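Local coordinates for UPF0678 fatty acid-binding protein-like protein ERS007657_00996 (Mycobacterium tuberculosis, PDB 6R3W) that binds heme b within an antiparallel beta-barrel and probably isomerises peroxynitrite to nitrate, helping to detoxify reactive nitrogen species, at residues V103-L108 with S131-G136; S13-S18 with V39-V44; P7-L12 with L71-P76. All coordinates share one frame; numbering follows the deposited sequence.

Interaction 1: residues V103-L108 with S131-G136; sequences VIELEL and SYRIDG
V103 and E105 meet R133 from two directions. The V103 CG1 methyl sits over one face of the R133 guanidinium, 3.6 Å above its plane and displaced toward the rim, while CG2 of the same valine packs against D135. E105 reaches the edge of the group: OE2 stands 3.7 Å from R133 NH1, a long salt bridge in which the carboxylate and guanidinium planes are 87° apart. Water 1 bridges this long pairing, donating to E105 OE2 at 2.7 Å and accepting from R133 NH1; water 2 also accepts from R133 NH1 but reaches E105 OE2 only weakly. R133 is extended from CG to NE, with CG anti to the backbone N (chi1 179°), and a weak bond from NH2 to D135 OD2 (3.4 Å) completes the charge network. Farther along, in the modelled conformer, S131 OG donates to E107 OE2 from above the carboxylate plane; a second conformer of S131 makes it doubtful that this bond is permanent.

These residues share one face of the antiparallel hairpin formed by strands 103-118 and 125-135, whose local axes run at 172°. I104 with I134 and L106 with Y132 are its hydrogen-bonded pairs; the bonds include I104 N to I134 O at 2.8 Å and L106 N to Y132 O.

Their side chains occupy the other face, toward the barrel interior. There L106 CD1 touches I134 CD1 at 3.9 Å. L15 and L12 pack on I104, L139 backs I134, and in the modelled conformer Y132 stacks with Y141, its side chain about 8 Å from the heme.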
ATOM      1  N   VAL A 103      -9.960 -15.129  -1.259  1.00 11.28           N
ATOM      2  CA  VAL A 103      -9.098 -14.177  -2.009  1.00 10.97           C
ATOM      3  C   VAL A 103      -9.797 -12.822  -2.109  1.00 10.25           C
ATOM      4  O   VAL A 103     -10.897 -12.750  -2.663  1.00 13.81           O
ATOM      5  CB  VAL A 103      -8.733 -14.716  -3.392  1.00 11.10           C
ATOM      6  CG1 VAL A 103      -7.960 -13.685  -4.195  1.00 12.17           C
ATOM      7  CG2 VAL A 103      -7.958 -16.016  -3.278  1.00 13.25           C
ATOM      8  N   ILE A 104      -9.105 -11.774  -1.685  1.00  9.59           N
ATOM      9  CA  ILE A 104      -9.497 -10.369  -1.932  1.00  9.83           C
ATOM     10  C   ILE A 104      -8.488  -9.794  -2.907  1.00  9.99           C
ATOM     11  O   ILE A 104      -7.294  -9.876  -2.623  1.00 10.62           O
ATOM     12  CB  ILE A 104      -9.527  -9.546  -0.630  1.00 10.58           C
ATOM     13  CG1 ILE A 104     -10.510 -10.115   0.382  1.00 11.62           C
ATOM     14  CG2 ILE A 104      -9.818  -8.083  -0.922  1.00 13.59           C
ATOM     15  CD1 ILE A 104     -10.272  -9.637   1.790  1.00 13.40           C
ATOM     16  N   GLU A 105      -8.968  -9.155  -3.959  1.00  9.47           N
ATOM     17  CA  GLU A 105      -8.117  -8.426  -4.909  1.00  9.23           C
ATOM     18  C   GLU A 105      -8.502  -6.962  -4.849  1.00  9.94           C
ATOM     19  O   GLU A 105      -9.676  -6.645  -5.102  1.00 11.35           O
ATOM     20  CB  GLU A 105      -8.250  -9.007  -6.307  1.00 11.10           C
ATOM     21  CG  GLU A 105      -7.693 -10.411  -6.402  1.00 15.30           C
ATOM     22  CD  GLU A 105      -8.021 -11.131  -7.684  1.00 21.30           C
ATOM     23  OE1 GLU A 105      -9.204 -11.472  -7.882  1.00 26.78           O
ATOM     24  OE2 GLU A 105      -7.090 -11.428  -8.424  1.00 30.94           O
ATOM     25  N   LEU A 106      -7.528  -6.096  -4.555  1.00  7.89           N
ATOM     26  CA  LEU A 106      -7.724  -4.638  -4.573  1.00  7.73           C
ATOM     27  C   LEU A 106      -6.873  -4.041  -5.686  1.00  7.33           C
ATOM     28  O   LEU A 106      -5.684  -4.404  -5.813  1.00  8.82           O
ATOM     29  CB  LEU A 106      -7.336  -4.018  -3.235  1.00 10.14           C
ATOM     30  CG  LEU A 106      -8.060  -4.527  -2.010  1.00 10.11           C
ATOM     31  CD1 LEU A 106      -7.174  -5.464  -1.221  1.00 14.15           C
ATOM     32  CD2 LEU A 106      -8.503  -3.365  -1.149  1.00 13.54           C
ATOM     33  N   GLU A 107      -7.465  -3.154  -6.465  1.00  7.52           N
ATOM     34  CA  GLU A 107      -6.763  -2.433  -7.531  1.00  8.09           C
ATOM     35  C   GLU A 107      -6.976  -0.942  -7.310  1.00  7.66           C
ATOM     36  O   GLU A 107      -8.129  -0.513  -7.288  1.00  9.43           O
ATOM     37  CB  GLU A 107      -7.292  -2.869  -8.904  1.00  9.93           C
ATOM     38  CG  GLU A 107      -6.979  -4.316  -9.251  1.00 13.08           C
ATOM     39  CD  GLU A 107      -5.497  -4.632  -9.385  1.00 14.51           C
ATOM     40  OE1 GLU A 107      -4.740  -3.716  -9.691  1.00 16.75           O
ATOM     41  OE2 GLU A 107      -5.136  -5.832  -9.328  1.00 21.09           O
ATOM     42  N   LEU A 108      -5.896  -0.195  -7.141  1.00  7.92           N
ATOM     43  CA  LEU A 108      -5.987   1.249  -6.839  1.00  7.67           C
ATOM     44  C   LEU A 108      -4.994   2.015  -7.696  1.00  7.23           C
ATOM     45  O   LEU A 108      -3.980   1.445  -8.103  1.00  7.64           O
ATOM     46  CB  LEU A 108      -5.684   1.519  -5.372  1.00  9.43           C
ATOM     47  CG  LEU A 108      -6.497   0.752  -4.350  1.00 10.97           C
ATOM     48  CD1 LEU A 108      -5.745  -0.466  -3.896  1.00 17.35           C
ATOM     49  CD2 LEU A 108      -6.850   1.666  -3.192  1.00 15.81           C
ATOM     50  N   SER A 131      -1.565  -2.936  -6.738  1.00  7.64           N
ATOM     51  CA  SER A 131      -2.338  -4.183  -6.869  0.50  8.92           C
ATOM     52  C   SER A 131      -2.071  -5.052  -5.634  1.00  8.27           C
ATOM     53  O   SER A 131      -0.939  -5.438  -5.440  1.00  9.32           O
ATOM     54  CB  SER A 131      -1.959  -4.884  -8.145  0.50 13.44           C
ATOM     55  OG  SER A 131      -2.714  -6.060  -8.318  0.50 18.29           O
ATOM     56  N   TYR A 132      -3.088  -5.276  -4.819  1.00  8.00           N
ATOM     57  CA  TYR A 132      -2.955  -6.054  -3.569  0.50  9.74           C
ATOM     58  C   TYR A 132      -3.800  -7.337  -3.710  1.00 10.96           C
ATOM     59  O   TYR A 132      -4.954  -7.286  -4.242  1.00 10.93           O
ATOM     60  CB  TYR A 132      -3.307  -5.183  -2.346  0.50 10.07           C
ATOM     61  CG  TYR A 132      -2.189  -4.291  -1.823  0.50  9.24           C
ATOM     62  CD1 TYR A 132      -1.673  -4.446  -0.540  0.50  9.04           C
ATOM     63  CD2 TYR A 132      -1.675  -3.259  -2.591  0.50  9.37           C
ATOM     64  CE1 TYR A 132      -0.623  -3.661  -0.077  0.50  8.89           C
ATOM     65  CE2 TYR A 132      -0.588  -2.504  -2.165  0.50  8.71           C
ATOM     66  CZ  TYR A 132      -0.076  -2.684  -0.894  0.50  8.19           C
ATOM     67  OH  TYR A 132       0.951  -1.890  -0.470  0.50  8.52           O
ATOM     68  N   ARG A 133      -3.271  -8.419  -3.182  1.00 10.48           N
ATOM     69  CA  ARG A 133      -3.983  -9.700  -3.093  1.00 10.47           C
ATOM     70  C   ARG A 133      -3.855 -10.225  -1.670  1.00 11.04           C
ATOM     71  O   ARG A 133      -2.732 -10.349  -1.188  1.00 12.10           O
ATOM     72  CB  ARG A 133      -3.402 -10.685  -4.111  1.00 10.89           C
ATOM     73  CG  ARG A 133      -4.054 -12.060  -4.092  1.00 14.71           C
ATOM     74  CD  ARG A 133      -3.233 -13.011  -4.940  1.00 17.28           C
ATOM     75  NE  ARG A 133      -3.734 -14.367  -4.897  1.00 22.85           N
ATOM     76  CZ  ARG A 133      -4.620 -14.853  -5.739  1.00 20.69           C
ATOM     77  NH1 ARG A 133      -5.191 -14.055  -6.629  1.00 25.23           N
ATOM     78  NH2 ARG A 133      -5.076 -16.076  -5.566  1.00 26.56           N
ATOM     79  N   ILE A 134      -4.972 -10.456  -1.005  1.00 10.08           N
ATOM     80  CA  ILE A 134      -4.996 -11.177   0.287  1.00 11.94           C
ATOM     81  C   ILE A 134      -5.617 -12.557   0.019  1.00 12.04           C
ATOM     82  O   ILE A 134      -6.762 -12.624  -0.434  1.00 14.77           O
ATOM     83  CB  ILE A 134      -5.743 -10.398   1.397  1.00 12.26           C
ATOM     84  CG1 ILE A 134      -5.031  -9.100   1.813  1.00 14.74           C
ATOM     85  CG2 ILE A 134      -5.954 -11.308   2.600  1.00 14.74           C
ATOM     86  CD1 ILE A 134      -5.032  -8.006   0.774  1.00 14.97           C
ATOM     87  N   ASP A 135      -4.823 -13.600   0.168  1.00 11.86           N
ATOM     88  CA  ASP A 135      -5.228 -15.003  -0.070  1.00 12.02           C
ATOM     89  C   ASP A 135      -5.000 -15.771   1.227  1.00 12.63           C
ATOM     90  O   ASP A 135      -3.850 -16.050   1.558  1.00 12.37           O
ATOM     91  CB  ASP A 135      -4.452 -15.582  -1.250  1.00 14.39           C
ATOM     92  CG  ASP A 135      -4.823 -16.999  -1.601  1.00 17.56           C
ATOM     93  OD1 ASP A 135      -5.610 -17.591  -0.860  1.00 20.15           O
ATOM     94  OD2 ASP A 135      -4.312 -17.492  -2.623  1.00 22.85           O
ATOM     95  N   GLY A 136      -6.040 -15.910   2.031  1.00 12.58           N
ATOM     96  CA  GLY A 136      -5.887 -16.512   3.363  1.00 14.30           C
ATOM     97  C   GLY A 136      -4.934 -15.708   4.229  1.00 14.03           C
ATOM     98  O   GLY A 136      -5.294 -14.588   4.613  1.00 14.98           O
TER
HETATM   99  O   HOH W   1      -4.520 -11.555  -7.771  1.00 29.56           O
HETATM  100  O   HOH W   2      -7.554 -14.821  -8.210  1.00 49.87           O
HETATM  101  O   HOH W   3      -5.256  -7.345  -7.170  1.00 20.65           O

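Interaction 2: residues S13-S18 with V39-V44; sequences SPLLGS and VVFAHV
In F41 and L15 the first torsion sets each CG anti to its own carbonyl carbon and beside its backbone N, at -73° for F41 and -84° for L15; chi2 of L15, 63°, then carries its CD branches to the ring. This is where the first strand of the calycin-type barrel, 17-25, pairs with 33-42, just after the 3-10 segment that ends at L15. G17 and S18 open the GXWXGXG motif predicted for the family.

The leucine approaches over the phenyl face. L15 CD2 lies 4.2 Å from the F41 ring centroid, a CH-pi contact that is offset toward the rim on the CZ side. The L15 backbone meets the same residue from its root, with L15 O 3.3 Å from F41 CB. That carbonyl also accepts a hydrogen bond from W19 NE1, linking the end of the 3-10 segment to the motif tryptophan.

Two bonds join the backbones at the hydrogen-bonded pair of G17 with F41. G17 N donates to F41 O at 2.9 Å, almost straight at the hydrogen, and F41 N returns a bond of 2.9 Å to G17 O. The positive phi of G17, combined with its psi, would press a CB against the carbonyl oxygen of L16, which accounts for a glycine here. S18 and V40 follow as a non-hydrogen-bonded pair, their side chains on the face that does not carry F41, where S18 OG lies 3.7 Å from V40 CG2.

The L16 CB bond points away from 39-44, yet its CD2 methyl reaches back to within 3.7 Å of A42 CA, and its side chain lies obliquely across H43. H43 ND1 is hydrogen-bonded to G45 N, while L16 CD2 is 3.9 Å from H43 CD2, at the ring edge.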
ATOM      1  N   SER A  13     -12.507  -7.389   6.291  1.00 10.01           N
ATOM      2  CA  SER A  13     -12.154  -7.836   7.660  1.00 12.86           C
ATOM      3  C   SER A  13     -10.898  -8.718   7.647  1.00 11.42           C
ATOM      4  O   SER A  13     -10.100  -8.631   8.589  1.00 11.95           O
ATOM      5  CB  SER A  13     -13.337  -8.483   8.375  1.00 14.74           C
ATOM      6  OG  SER A  13     -13.701  -9.740   7.811  1.00 16.25           O
ATOM      7  N   PRO A  14     -10.620  -9.538   6.599  1.00 11.24           N
ATOM      8  CA  PRO A  14      -9.403 -10.351   6.627  1.00 11.78           C
ATOM      9  C   PRO A  14      -8.095  -9.528   6.650  1.00 10.33           C
ATOM     10  O   PRO A  14      -7.059 -10.088   6.948  1.00 11.23           O
ATOM     11  CB  PRO A  14      -9.500 -11.190   5.336  1.00 12.28           C
ATOM     12  CG  PRO A  14     -10.994 -11.359   5.144  1.00 12.71           C
ATOM     13  CD  PRO A  14     -11.538  -9.988   5.515  1.00 12.39           C
ATOM     14  N   LEU A  15      -8.145  -8.256   6.288  1.00 10.01           N
ATOM     15  CA  LEU A  15      -6.920  -7.429   6.307  1.00  9.50           C
ATOM     16  C   LEU A  15      -6.510  -7.123   7.752  1.00  9.87           C
ATOM     17  O   LEU A  15      -5.328  -6.846   7.995  1.00  9.84           O
ATOM     18  CB  LEU A  15      -7.152  -6.132   5.524  1.00 10.20           C
ATOM     19  CG  LEU A  15      -6.958  -6.189   4.007  1.00  9.91           C
ATOM     20  CD1 LEU A  15      -7.941  -7.142   3.347  1.00 12.37           C
ATOM     21  CD2 LEU A  15      -7.081  -4.786   3.417  1.00 11.86           C
ATOM     22  N   LEU A  16      -7.456  -7.080   8.673  1.00  9.88           N
ATOM     23  CA  LEU A  16      -7.166  -6.650  10.054  1.00 10.94           C
ATOM     24  C   LEU A  16      -6.064  -7.527  10.650  1.00 10.94           C
ATOM     25  O   LEU A  16      -6.163  -8.769  10.569  1.00 12.87           O
ATOM     26  CB  LEU A  16      -8.433  -6.736  10.889  1.00 11.63           C
ATOM     27  CG  LEU A  16      -9.502  -5.701  10.561  1.00 13.76           C
ATOM     28  CD1 LEU A  16     -10.813  -6.062  11.242  1.00 15.15           C
ATOM     29  CD2 LEU A  16      -9.057  -4.302  10.963  1.00 13.95           C
ATOM     30  N   GLY A  17      -5.125  -6.898  11.331  1.00 10.74           N
ATOM     31  CA  GLY A  17      -4.036  -7.559  12.038  1.00 12.40           C
ATOM     32  C   GLY A  17      -2.669  -7.138  11.533  1.00 10.79           C
ATOM     33  O   GLY A  17      -2.537  -6.052  10.907  1.00 11.33           O
ATOM     34  N   SER A  18      -1.673  -7.929  11.893  1.00 11.05           N
ATOM     35  CA  SER A  18      -0.252  -7.635  11.681  1.00 11.79           C
ATOM     36  C   SER A  18       0.283  -8.567  10.611  1.00 10.62           C
ATOM     37  O   SER A  18      -0.087  -9.750  10.600  1.00 11.91           O
ATOM     38  CB  SER A  18       0.516  -7.778  12.957  1.00 13.97           C
ATOM     39  OG  SER A  18       0.168  -6.742  13.868  1.00 17.32           O
ATOM     40  N   VAL A  39       3.474  -4.494   8.411  1.00 10.05           N
ATOM     41  CA  VAL A  39       2.229  -3.734   8.176  1.00 10.00           C
ATOM     42  C   VAL A  39       1.237  -4.035   9.295  1.00 10.16           C
ATOM     43  O   VAL A  39       1.163  -5.189   9.751  1.00 12.15           O
ATOM     44  CB  VAL A  39       1.658  -4.094   6.806  1.00 11.16           C
ATOM     45  CG1 VAL A  39       0.174  -3.822   6.724  1.00 13.13           C
ATOM     46  CG2 VAL A  39       2.437  -3.401   5.700  1.00 11.42           C
ATOM     47  N   VAL A  40       0.505  -3.025   9.710  1.00 10.39           N
ATOM     48  CA  VAL A  40      -0.647  -3.228  10.620  1.00 10.02           C
ATOM     49  C   VAL A  40      -1.872  -2.575  10.008  1.00  9.87           C
ATOM     50  O   VAL A  40      -1.812  -1.385   9.669  1.00 10.31           O
ATOM     51  CB  VAL A  40      -0.378  -2.686  12.034  1.00 12.31           C
ATOM     52  CG1 VAL A  40      -1.586  -2.901  12.921  1.00 12.92           C
ATOM     53  CG2 VAL A  40       0.857  -3.297  12.661  1.00 15.57           C
ATOM     54  N   PHE A  41      -2.967  -3.321   9.946  1.00 10.07           N
ATOM     55  CA  PHE A  41      -4.313  -2.792   9.657  1.00  9.00           C
ATOM     56  C   PHE A  41      -5.156  -2.892  10.916  1.00  9.82           C
ATOM     57  O   PHE A  41      -5.164  -3.971  11.550  1.00 11.27           O
ATOM     58  CB  PHE A  41      -4.997  -3.582   8.551  1.00 10.50           C
ATOM     59  CG  PHE A  41      -4.469  -3.340   7.166  1.00  9.90           C
ATOM     60  CD1 PHE A  41      -4.860  -2.225   6.445  1.00 10.24           C
ATOM     61  CD2 PHE A  41      -3.670  -4.286   6.536  1.00 11.47           C
ATOM     62  CE1 PHE A  41      -4.423  -2.037   5.137  1.00 12.07           C
ATOM     63  CE2 PHE A  41      -3.229  -4.089   5.236  1.00 12.57           C
ATOM     64  CZ  PHE A  41      -3.635  -2.985   4.529  1.00 11.40           C
ATOM     65  N   ALA A  42      -5.828  -1.809  11.273  1.00  9.65           N
ATOM     66  CA  ALA A  42      -6.718  -1.777  12.440  1.00 10.65           C
ATOM     67  C   ALA A  42      -7.914  -0.866  12.123  1.00 10.40           C
ATOM     68  O   ALA A  42      -8.044  -0.421  10.985  1.00  9.88           O
ATOM     69  CB  ALA A  42      -5.952  -1.321  13.649  1.00 12.99           C
ATOM     70  N   HIS A  43      -8.776  -0.596  13.094  1.00 11.58           N
ATOM     71  CA  HIS A  43      -9.937   0.290  12.875  1.00 11.60           C
ATOM     72  C   HIS A  43     -10.418   0.874  14.195  1.00 11.66           C
ATOM     73  O   HIS A  43     -10.028   0.358  15.254  1.00 14.74           O
ATOM     74  CB  HIS A  43     -11.044  -0.463  12.123  1.00 11.80           C
ATOM     75  CG  HIS A  43     -11.816  -1.388  12.995  1.00 11.27           C
ATOM     76  ND1 HIS A  43     -12.982  -1.011  13.618  1.00 11.42           N
ATOM     77  CD2 HIS A  43     -11.545  -2.649  13.413  1.00 13.43           C
ATOM     78  CE1 HIS A  43     -13.431  -2.027  14.324  1.00 12.44           C
ATOM     79  NE2 HIS A  43     -12.531  -3.018  14.271  1.00 13.96           N
ATOM     80  N   VAL A  44     -11.220   1.929  14.116  1.00 11.80           N
ATOM     81  CA  VAL A  44     -11.808   2.604  15.309  1.00 13.39           C
ATOM     82  C   VAL A  44     -13.328   2.679  15.144  1.00 12.35           C
ATOM     83  O   VAL A  44     -13.941   3.559  15.751  1.00 16.49           O
ATOM     84  CB  VAL A  44     -11.160   3.988  15.538  1.00 15.58           C
ATOM     85  CG1 VAL A  44      -9.682   3.845  15.855  1.00 16.20           C
ATOM     86  CG2 VAL A  44     -11.362   4.955  14.361  1.00 14.31           C
TER

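Interaction 3: residues P7-L12 with L71-P76; sequences PALQAL and LRVCRP
The 3-10 segment 7-12 packs against the end of strand 63-73 and the loop after it without sheet pairing, and the closest pair of CA atoms is A8 and P76, 5.6 Å apart. The segment is held internally, for example by the bond from L12 N to L9 O at 2.9 Å; the two segments share no hydrogen bonds, and the contact is apolar.

V73 is the central side chain, and both of its methyls are used. CG1, anti to the backbone N (chi1 169°), faces A8: it lies 3.6 Å from A8 O and 4.0 Å from A8 CB. CG2, beside the backbone N, meets the leucines while also lying near A8 O. L9 CD2 meets it at 3.6 Å and L12 CD1 at 3.8 Å, so one methyl of the valine bridges two residues spaced about one 3-10 turn apart.

L71, two residues earlier on the same side of the strand, extends the apolar surface: L12 CD1 is 4.3 Å from L71 CD2, a looser contact. At the other end P76 CG lies 4.3 Å from A8 CA. L49 packs on L9, and Y97 touches both L12 and V73, so neighbouring strands share the same cluster. C74 turns away from the 3-10 segment to form its disulfide with C78, tying the tight connection between strands 63-73 and 78-85.

A short 3-10 segment ahead of the first strand, with leucines packed against barrel strands, resembles the N-terminal 3-10 helix that closes one end of lipocalin barrels, consistent with the calycin membership of this domain.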
ATOM      1  N   PRO A   7     -20.234  -1.784   9.090  1.00  9.90           N
ATOM      2  CA  PRO A   7     -20.711  -2.638   8.000  1.00  9.66           C
ATOM      3  C   PRO A   7     -19.913  -2.507   6.701  1.00  8.61           C
ATOM      4  O   PRO A   7     -19.703  -3.506   6.037  1.00  9.73           O
ATOM      5  CB  PRO A   7     -22.165  -2.158   7.843  1.00 10.38           C
ATOM      6  CG  PRO A   7     -22.570  -1.845   9.269  1.00 11.78           C
ATOM      7  CD  PRO A   7     -21.339  -1.179   9.867  1.00 10.11           C
ATOM      8  N   ALA A   8     -19.520  -1.305   6.328  1.00  9.54           N
ATOM      9  CA  ALA A   8     -18.850  -1.088   5.030  1.00  9.88           C
ATOM     10  C   ALA A   8     -17.585  -1.938   4.947  1.00  9.80           C
ATOM     11  O   ALA A   8     -17.124  -2.165   3.830  1.00 10.66           O
ATOM     12  CB  ALA A   8     -18.545   0.360   4.830  1.00 10.06           C
ATOM     13  N   LEU A   9     -16.934  -2.195   6.084  1.00  9.40           N
ATOM     14  CA  LEU A   9     -15.606  -2.880   6.094  1.00  9.84           C
ATOM     15  C   LEU A   9     -15.725  -4.413   6.048  1.00 10.11           C
ATOM     16  O   LEU A   9     -14.680  -5.062   6.097  1.00 11.25           O
ATOM     17  CB  LEU A   9     -14.839  -2.459   7.339  1.00  9.90           C
ATOM     18  CG  LEU A   9     -14.485  -0.986   7.433  1.00 11.37           C
ATOM     19  CD1 LEU A   9     -13.604  -0.735   8.621  1.00 13.51           C
ATOM     20  CD2 LEU A   9     -13.815  -0.491   6.181  1.00 13.59           C
ATOM     21  N   GLN A  10     -16.922  -4.986   6.073  1.00  9.90           N
ATOM     22  CA  GLN A  10     -17.086  -6.462   6.232  1.00 10.01           C
ATOM     23  C   GLN A  10     -16.168  -7.225   5.254  1.00  9.72           C
ATOM     24  O   GLN A  10     -15.497  -8.183   5.691  1.00 10.26           O
ATOM     25  CB  GLN A  10     -18.562  -6.831   6.044  1.00 12.15           C
ATOM     26  CG  GLN A  10     -18.869  -8.316   6.200  1.00 13.02           C
ATOM     27  CD  GLN A  10     -18.604  -8.867   7.582  1.00 15.08           C
ATOM     28  OE1 GLN A  10     -18.708  -8.165   8.608  1.00 16.22           O
ATOM     29  NE2 GLN A  10     -18.390 -10.175   7.641  1.00 15.86           N
ATOM     30  N   ALA A  11     -16.192  -6.885   3.986  1.00  9.55           N
ATOM     31  CA  ALA A  11     -15.424  -7.643   2.973  1.00  9.66           C
ATOM     32  C   ALA A  11     -13.927  -7.609   3.309  1.00  9.90           C
ATOM     33  O   ALA A  11     -13.206  -8.516   2.881  1.00 10.41           O
ATOM     34  CB  ALA A  11     -15.675  -7.088   1.594  1.00 10.32           C
ATOM     35  N   LEU A  12     -13.465  -6.516   3.897  1.00  9.73           N
ATOM     36  CA  LEU A  12     -12.024  -6.278   4.139  1.00  9.83           C
ATOM     37  C   LEU A  12     -11.616  -6.723   5.551  1.00  9.77           C
ATOM     38  O   LEU A  12     -10.449  -6.518   5.919  1.00 11.35           O
ATOM     39  CB  LEU A  12     -11.685  -4.814   3.894  1.00  9.84           C
ATOM     40  CG  LEU A  12     -11.976  -4.307   2.474  1.00 10.82           C
ATOM     41  CD1 LEU A  12     -11.496  -2.891   2.302  1.00 12.89           C
ATOM     42  CD2 LEU A  12     -11.338  -5.207   1.424  1.00 11.59           C
ATOM     43  N   LEU A  71      -7.363   3.400   4.795  1.00  7.43           N
ATOM     44  CA  LEU A  71      -8.060   2.764   3.668  1.00  8.29           C
ATOM     45  C   LEU A  71      -9.557   2.925   3.910  1.00  7.85           C
ATOM     46  O   LEU A  71     -10.106   2.243   4.770  1.00  9.62           O
ATOM     47  CB  LEU A  71      -7.625   1.305   3.562  1.00  8.30           C
ATOM     48  CG  LEU A  71      -8.165   0.537   2.352  1.00  9.96           C
ATOM     49  CD1 LEU A  71      -7.798   1.196   1.037  1.00 11.81           C
ATOM     50  CD2 LEU A  71      -7.673  -0.890   2.368  1.00 12.07           C
ATOM     51  N   ARG A  72     -10.168   3.850   3.198  1.00  8.56           N
ATOM     52  CA  ARG A  72     -11.605   4.168   3.307  1.00  8.47           C
ATOM     53  C   ARG A  72     -12.377   3.273   2.344  1.00  7.80           C
ATOM     54  O   ARG A  72     -11.935   3.079   1.199  1.00  8.33           O
ATOM     55  CB  ARG A  72     -11.852   5.633   2.930  1.00  8.98           C
ATOM     56  CG  ARG A  72     -11.275   6.630   3.913  1.00  9.91           C
ATOM     57  CD  ARG A  72     -11.008   8.014   3.331  1.00 10.01           C
ATOM     58  NE  ARG A  72     -12.092   8.529   2.509  1.00 10.95           N
ATOM     59  CZ  ARG A  72     -13.148   9.213   2.941  1.00  9.82           C
ATOM     60  NH1 ARG A  72     -13.359   9.410   4.243  1.00 11.29           N
ATOM     61  NH2 ARG A  72     -14.021   9.647   2.061  1.00 12.10           N
ATOM     62  N   VAL A  73     -13.556   2.846   2.748  1.00  8.34           N
ATOM     63  CA  VAL A  73     -14.511   2.231   1.808  1.00  8.72           C
ATOM     64  C   VAL A  73     -15.522   3.304   1.389  1.00  9.51           C
ATOM     65  O   VAL A  73     -16.225   3.840   2.249  1.00 10.60           O
ATOM     66  CB  VAL A  73     -15.158   0.976   2.415  1.00  9.03           C
ATOM     67  CG1 VAL A  73     -16.319   0.489   1.568  1.00  9.65           C
ATOM     68  CG2 VAL A  73     -14.132  -0.122   2.588  1.00 10.64           C
ATOM     69  N   CYS A  74     -15.523   3.630   0.093  1.00  9.59           N
ATOM     70  CA  CYS A  74     -16.369   4.688  -0.518  1.00 10.45           C
ATOM     71  C   CYS A  74     -17.642   4.016  -1.060  1.00 10.50           C
ATOM     72  O   CYS A  74     -17.896   4.058  -2.286  1.00 11.26           O
ATOM     73  CB  CYS A  74     -15.586   5.524  -1.565  1.00 10.65           C
ATOM     74  SG  CYS A  74     -14.286   4.613  -2.474  1.00  9.46           S
ATOM     75  N   ARG A  75     -18.400   3.402  -0.147  1.00 10.62           N
ATOM     76  CA  ARG A  75     -19.471   2.399  -0.390  1.00 10.50           C
ATOM     77  C   ARG A  75     -18.824   1.073  -0.728  1.00  9.71           C
ATOM     78  O   ARG A  75     -17.787   1.025  -1.407  1.00 10.28           O
ATOM     79  CB  ARG A  75     -20.456   2.816  -1.483  1.00 13.26           C
ATOM     80  CG  ARG A  75     -21.143   4.142  -1.203  1.00 13.00           C
ATOM     81  CD  ARG A  75     -22.098   4.585  -2.291  1.00 16.86           C
ATOM     82  NE  ARG A  75     -22.638   5.914  -1.987  1.00 20.27           N
ATOM     83  CZ  ARG A  75     -23.799   6.380  -2.430  1.00 22.68           C
ATOM     84  NH1 ARG A  75     -24.538   5.652  -3.245  1.00 21.50           N
ATOM     85  NH2 ARG A  75     -24.184   7.603  -2.107  1.00 29.44           N
ATOM     86  N   PRO A  76     -19.399  -0.049  -0.248  1.00  9.60           N
ATOM     87  CA  PRO A  76     -18.832  -1.360  -0.529  1.00 10.01           C
ATOM     88  C   PRO A  76     -18.424  -1.525  -1.997  1.00  9.42           C
ATOM     89  O   PRO A  76     -19.214  -1.224  -2.908  1.00 10.61           O
ATOM     90  CB  PRO A  76     -19.974  -2.291  -0.122  1.00 10.37           C
ATOM     91  CG  PRO A  76     -20.574  -1.572   1.071  1.00 10.23           C
ATOM     92  CD  PRO A  76     -20.526  -0.110   0.689  1.00 10.32           C
TER

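How the interactions relate
The N-terminal 3-10 segment joins all three contacts. Interaction 3 packs it on strand 63-73, interaction 2 carries it into the first hairpin, and interaction 1 provides barrel wall that it touches: I104 CD1 lies 3.8 Å from L15 CD1 and 3.3 Å from A11 O. L15 CD2 also comes within 4.1 Å of L71 CD2, so the three centres, 13 to 14 Å apart, share an apolar core. Chemistry follows position. Interaction 1 has regular strand pairing, with charges and waters on one face and aliphatic groups on the other; interaction 2 combines two backbone bonds with a CH-pi contact; interaction 3, the most buried, relies on methyl packing.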